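Local atomic coordinates of cyanophycinase-like exopeptidase (actinobacterium SCGC AAA027-L06, PDB entry 6NQC), a protein that is probably a serine exopeptidase of family S51, related to cyanophycinase, that cleaves peptides near a chain end. Residues D211-L223 with V234-L246. Residues are numbered along the deposited sequence; the frame is centred on the assembly and turned at random.
Sequences DSILIGIDEVTAL and VVGDAKVHILKGL
Two antiparallel strand pairings, 213-217 with 240-244 and 221-223 with 234-236, join these segments, each segment passing between the four-stranded mixed sheet and the larger eight-stranded sheet. The first pair runs at 156° between strand directions. G216 and H241 form a hydrogen-bonded pair: G216 N to H241 O and H241 N to G216 O are both 2.7 Å. Past the I215-I242 pair the register slips by one: L214 O accepts from L243 N at 2.8 Å and, longer, from K244 N at 3.3 Å, a classic beta bulge. Beyond it, K244 NZ reaches the anti lone pair of D211 OD2 (2.9 Å) in a salt bridge, while R185 holds OD1.

At the crossing between sheets, D218 carries the polar contact. Its CB points toward segment 234-246, and with CG anti to the carbonyl carbon (chi1 -74°) the carboxylate is placed to accept from two donors: H241 NE2 meets D218 OD1 at 2.9 Å and K239 N meets D218 OD2 at 3.0 Å, both from above the carboxylate plane, which stands 56° from the imidazole. An alanine here would remove both acceptors, and the H241 ring would probably be freer to turn. T221 OG1 bonds A238 N (2.8 Å) and E219 O, tying segment 234-246 to the type II turn D218-T221. That turn presents E219 to H189, consistent with a Ser-His-Glu triad completed by S154, as expected of an S51 serine peptidase.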
loop_
_atom_site.group_PDB
_atom_site.type_symbol
_atom_site.label_atom_id
_atom_site.label_comp_id
_atom_site.label_asym_id
_atom_site.label_seq_id
_atom_site.Cartn_x
_atom_site.Cartn_y
_atom_site.Cartn_z
ATOM N N ASP A 211 -8.722 16.494 1.671
ATOM C CA ASP A 211 -7.557 16.375 0.808
ATOM C C ASP A 211 -6.557 17.510 1.029
ATOM O O ASP A 211 -6.907 18.638 1.389
ATOM C CB ASP A 211 -7.964 16.413 -0.672
ATOM C CG ASP A 211 -8.476 15.087 -1.195
ATOM O OD1 ASP A 211 -8.208 14.016 -0.600
ATOM O OD2 ASP A 211 -9.193 15.138 -2.235
ATOM N N SER A 212 -5.294 17.202 0.783
ATOM C CA SER A 212 -4.269 18.223 0.583
ATOM C C SER A 212 -3.741 17.998 -0.830
ATOM O O SER A 212 -4.236 18.605 -1.777
ATOM C CB SER A 212 -3.170 18.145 1.638
ATOM O OG SER A 212 -3.728 18.292 2.942
ATOM N N ILE A 213 -2.777 17.062 -0.983
ATOM C CA ILE A 213 -2.226 16.673 -2.268
ATOM C C ILE A 213 -2.909 15.390 -2.726
ATOM O O ILE A 213 -3.039 14.411 -1.958
ATOM C CB ILE A 213 -0.695 16.479 -2.207
ATOM C CG1 ILE A 213 -0.002 17.788 -1.887
ATOM C CG2 ILE A 213 -0.205 15.828 -3.535
ATOM C CD1 ILE A 213 1.434 17.627 -1.522
ATOM N N LEU A 214 -3.365 15.400 -3.967
ATOM C CA LEU A 214 -4.070 14.279 -4.571
ATOM C C LEU A 214 -3.281 13.834 -5.783
ATOM O O LEU A 214 -2.973 14.656 -6.666
ATOM C CB LEU A 214 -5.486 14.673 -4.999
ATOM C CG LEU A 214 -6.299 13.599 -5.695
ATOM C CD1 LEU A 214 -6.577 12.446 -4.686
ATOM C CD2 LEU A 214 -7.610 14.116 -6.253
ATOM N N ILE A 215 -3.001 12.530 -5.863
ATOM C CA ILE A 215 -2.235 12.017 -6.991
ATOM C C ILE A 215 -2.952 10.822 -7.567
ATOM O O ILE A 215 -3.678 10.095 -6.865
ATOM C CB ILE A 215 -0.789 11.610 -6.615
ATOM C CG1 ILE A 215 -0.758 10.413 -5.665
ATOM C CG2 ILE A 215 -0.122 12.802 -5.976
ATOM C CD1 ILE A 215 0.659 9.878 -5.392
ATOM N N GLY A 216 -2.706 10.584 -8.845
ATOM C CA GLY A 216 -3.158 9.379 -9.509
ATOM C C GLY A 216 -1.962 8.539 -9.908
ATOM O O GLY A 216 -0.937 9.069 -10.342
ATOM N N ILE A 217 -2.103 7.228 -9.760
ATOM C CA ILE A 217 -1.060 6.272 -10.138
ATOM C C ILE A 217 -1.682 5.309 -11.136
ATOM O O ILE A 217 -2.671 4.634 -10.822
ATOM C CB ILE A 217 -0.493 5.535 -8.918
ATOM C CG1 ILE A 217 0.080 6.569 -7.921
ATOM C CG2 ILE A 217 0.613 4.556 -9.348
ATOM C CD1 ILE A 217 0.619 5.925 -6.620
ATOM N N ASP A 218 -1.119 5.277 -12.346
ATOM C CA ASP A 218 -1.569 4.366 -13.382
ATOM C C ASP A 218 -1.336 2.900 -12.995
ATOM O O ASP A 218 -0.545 2.567 -12.098
ATOM C CB ASP A 218 -0.821 4.597 -14.706
ATOM C CG ASP A 218 -1.264 5.853 -15.430
ATOM O OD1 ASP A 218 -2.317 6.385 -15.070
ATOM O OD2 ASP A 218 -0.549 6.306 -16.339
ATOM N N GLU A 219 -1.998 2.009 -13.737
ATOM C CA GLU A 219 -1.738 0.586 -13.593
ATOM C C GLU A 219 -0.258 0.269 -13.824
ATOM O O GLU A 219 0.457 0.955 -14.579
ATOM C CB GLU A 219 -2.630 -0.195 -14.554
ATOM C CG GLU A 219 -4.103 -0.050 -14.166
ATOM C CD GLU A 219 -5.017 -1.073 -14.775
ATOM O OE1 GLU A 219 -4.771 -1.484 -15.921
ATOM O OE2 GLU A 219 -5.978 -1.437 -14.095
ATOM N N VAL A 220 0.209 -0.715 -13.062
ATOM C CA VAL A 220 1.573 -1.231 -13.104
ATOM C C VAL A 220 2.585 -0.111 -12.973
ATOM O O VAL A 220 3.649 -0.137 -13.588
ATOM C CB VAL A 220 1.774 -2.033 -14.412
ATOM C CG1 VAL A 220 3.043 -2.875 -14.319
ATOM C CG2 VAL A 220 0.571 -2.888 -14.683
ATOM N N THR A 221 2.267 0.867 -12.130
ATOM C CA THR A 221 3.142 1.988 -11.819
ATOM C C THR A 221 3.106 2.168 -10.309
ATOM O O THR A 221 2.115 1.805 -9.645
ATOM C CB THR A 221 2.691 3.261 -12.513
ATOM O OG1 THR A 221 2.505 2.986 -13.916
ATOM C CG2 THR A 221 3.690 4.380 -12.377
ATOM N N ALA A 222 4.210 2.702 -9.769
ATOM C CA ALA A 222 4.330 2.921 -8.340
ATOM C C ALA A 222 5.081 4.222 -8.086
ATOM O O ALA A 222 5.791 4.756 -8.949
ATOM C CB ALA A 222 5.033 1.737 -7.627
ATOM N N LEU A 223 4.884 4.724 -6.886
ATOM C CA LEU A 223 5.630 5.842 -6.333
ATOM C C LEU A 223 6.212 5.369 -5.007
ATOM O O LEU A 223 5.496 4.775 -4.192
ATOM C CB LEU A 223 4.721 7.048 -6.141
ATOM C CG LEU A 223 5.373 8.404 -5.873
ATOM C CD1 LEU A 223 6.074 8.888 -7.147
ATOM C CD2 LEU A 223 4.306 9.391 -5.420
ATOM N N VAL A 234 9.117 7.697 -9.060
ATOM C CA VAL A 234 8.191 6.934 -9.873
ATOM C C VAL A 234 8.915 5.690 -10.354
ATOM O O VAL A 234 10.103 5.755 -10.702
ATOM C CB VAL A 234 7.691 7.756 -11.074
ATOM C CG1 VAL A 234 6.754 6.901 -11.962
ATOM C CG2 VAL A 234 7.019 9.014 -10.645
ATOM N N VAL A 235 8.203 4.566 -10.371
ATOM C CA VAL A 235 8.719 3.278 -10.816
ATOM C C VAL A 235 7.651 2.601 -11.673
ATOM O O VAL A 235 6.445 2.746 -11.436
ATOM C CB VAL A 235 9.110 2.380 -9.618
ATOM C CG1 VAL A 235 9.578 1.013 -10.109
ATOM C CG2 VAL A 235 10.191 3.036 -8.756
ATOM N N GLY A 236 8.101 1.860 -12.675
ATOM C CA GLY A 236 7.207 1.006 -13.423
ATOM C C GLY A 236 6.838 1.524 -14.803
ATOM O O GLY A 236 7.536 2.320 -15.428
ATOM N N ASP A 237 5.704 1.051 -15.275
ATOM C CA ASP A 237 5.372 1.067 -16.695
ATOM C C ASP A 237 4.705 2.337 -17.188
ATOM O O ASP A 237 4.843 2.654 -18.377
ATOM C CB ASP A 237 4.479 -0.144 -17.003
ATOM C CG ASP A 237 5.280 -1.461 -17.116
ATOM O OD1 ASP A 237 6.523 -1.432 -16.999
ATOM O OD2 ASP A 237 4.657 -2.525 -17.289
ATOM N N ALA A 238 3.999 3.100 -16.336
ATOM C CA ALA A 238 3.278 4.267 -16.828
ATOM C C ALA A 238 3.487 5.515 -15.966
ATOM O O ALA A 238 4.611 5.799 -15.550
ATOM C CB ALA A 238 1.783 3.931 -16.971
ATOM N N LYS A 239 2.428 6.288 -15.727
ATOM C CA LYS A 239 2.597 7.612 -15.149
ATOM C C LYS A 239 1.976 7.761 -13.764
ATOM O O LYS A 239 1.064 7.040 -13.360
ATOM C CB LYS A 239 2.014 8.688 -16.072
ATOM C CG LYS A 239 2.448 8.566 -17.531
ATOM C CD LYS A 239 1.853 9.716 -18.365
ATOM C CE LYS A 239 1.933 9.452 -19.874
ATOM N NZ LYS A 239 0.583 9.567 -20.526
ATOM N N VAL A 240 2.524 8.720 -13.045
ATOM C CA VAL A 240 1.936 9.273 -11.836
ATOM C C VAL A 240 1.463 10.675 -12.182
ATOM O O VAL A 240 2.227 11.478 -12.740
ATOM C CB VAL A 240 2.942 9.324 -10.681
ATOM C CG1 VAL A 240 2.372 10.126 -9.517
ATOM C CG2 VAL A 240 3.314 7.927 -10.262
ATOM N N HIS A 241 0.234 10.982 -11.811
ATOM C CA HIS A 241 -0.401 12.253 -12.112
ATOM C C HIS A 241 -0.573 13.070 -10.847
ATOM O O HIS A 241 -1.177 12.609 -9.869
ATOM C CB HIS A 241 -1.744 11.995 -12.781
ATOM C CG HIS A 241 -1.666 10.986 -13.869
ATOM N ND1 HIS A 241 -1.598 11.336 -15.203
ATOM C CD2 HIS A 241 -1.603 9.633 -13.829
ATOM C CE1 HIS A 241 -1.516 10.245 -15.940
ATOM N NE2 HIS A 241 -1.521 9.198 -15.133
ATOM N N ILE A 242 -0.004 14.270 -10.858
ATOM C CA ILE A 242 -0.250 15.231 -9.782
ATOM C C ILE A 242 -1.543 15.958 -10.100
ATOM O O ILE A 242 -1.633 16.670 -11.097
ATOM C CB ILE A 242 0.921 16.206 -9.639
ATOM C CG1 ILE A 242 2.233 15.438 -9.585
ATOM C CG2 ILE A 242 0.734 17.093 -8.409
ATOM C CD1 ILE A 242 2.214 14.219 -8.639
ATOM N N LEU A 243 -2.550 15.805 -9.239
ATOM C CA LEU A 243 -3.889 16.285 -9.580
ATOM C C LEU A 243 -4.324 17.527 -8.819
ATOM O O LEU A 243 -4.971 18.396 -9.408
ATOM C CB LEU A 243 -4.934 15.182 -9.334
ATOM C CG LEU A 243 -4.676 13.879 -10.090
ATOM C CD1 LEU A 243 -5.680 12.848 -9.712
ATOM C CD2 LEU A 243 -4.703 14.111 -11.588
ATOM N N LYS A 244 -4.007 17.615 -7.532
ATOM C CA LYS A 244 -4.484 18.695 -6.674
ATOM C C LYS A 244 -3.473 18.903 -5.563
ATOM O O LYS A 244 -2.816 17.951 -5.123
ATOM C CB LYS A 244 -5.868 18.375 -6.091
ATOM C CG LYS A 244 -6.415 19.479 -5.248
ATOM C CD LYS A 244 -7.894 19.309 -5.008
ATOM C CE LYS A 244 -8.146 18.660 -3.670
ATOM N NZ LYS A 244 -9.119 17.569 -3.795
ATOM N N GLY A 245 -3.379 20.165 -5.094
ATOM C CA GLY A 245 -2.490 20.568 -4.030
ATOM C C GLY A 245 -1.079 20.899 -4.475
ATOM O O GLY A 245 -0.304 21.432 -3.671
ATOM N N LEU A 246 -0.721 20.572 -5.707
ATOM C CA LEU A 246 0.491 20.973 -6.397
ATOM C C LEU A 246 0.142 21.145 -7.871
ATOM O O LEU A 246 -0.877 20.626 -8.342
ATOM C CB LEU A 246 1.591 19.930 -6.216
ATOM C CG LEU A 246 2.183 19.870 -4.818
ATOM C CD1 LEU A 246 3.133 18.644 -4.764
ATOM C CD2 LEU A 246 2.928 21.114 -4.463
#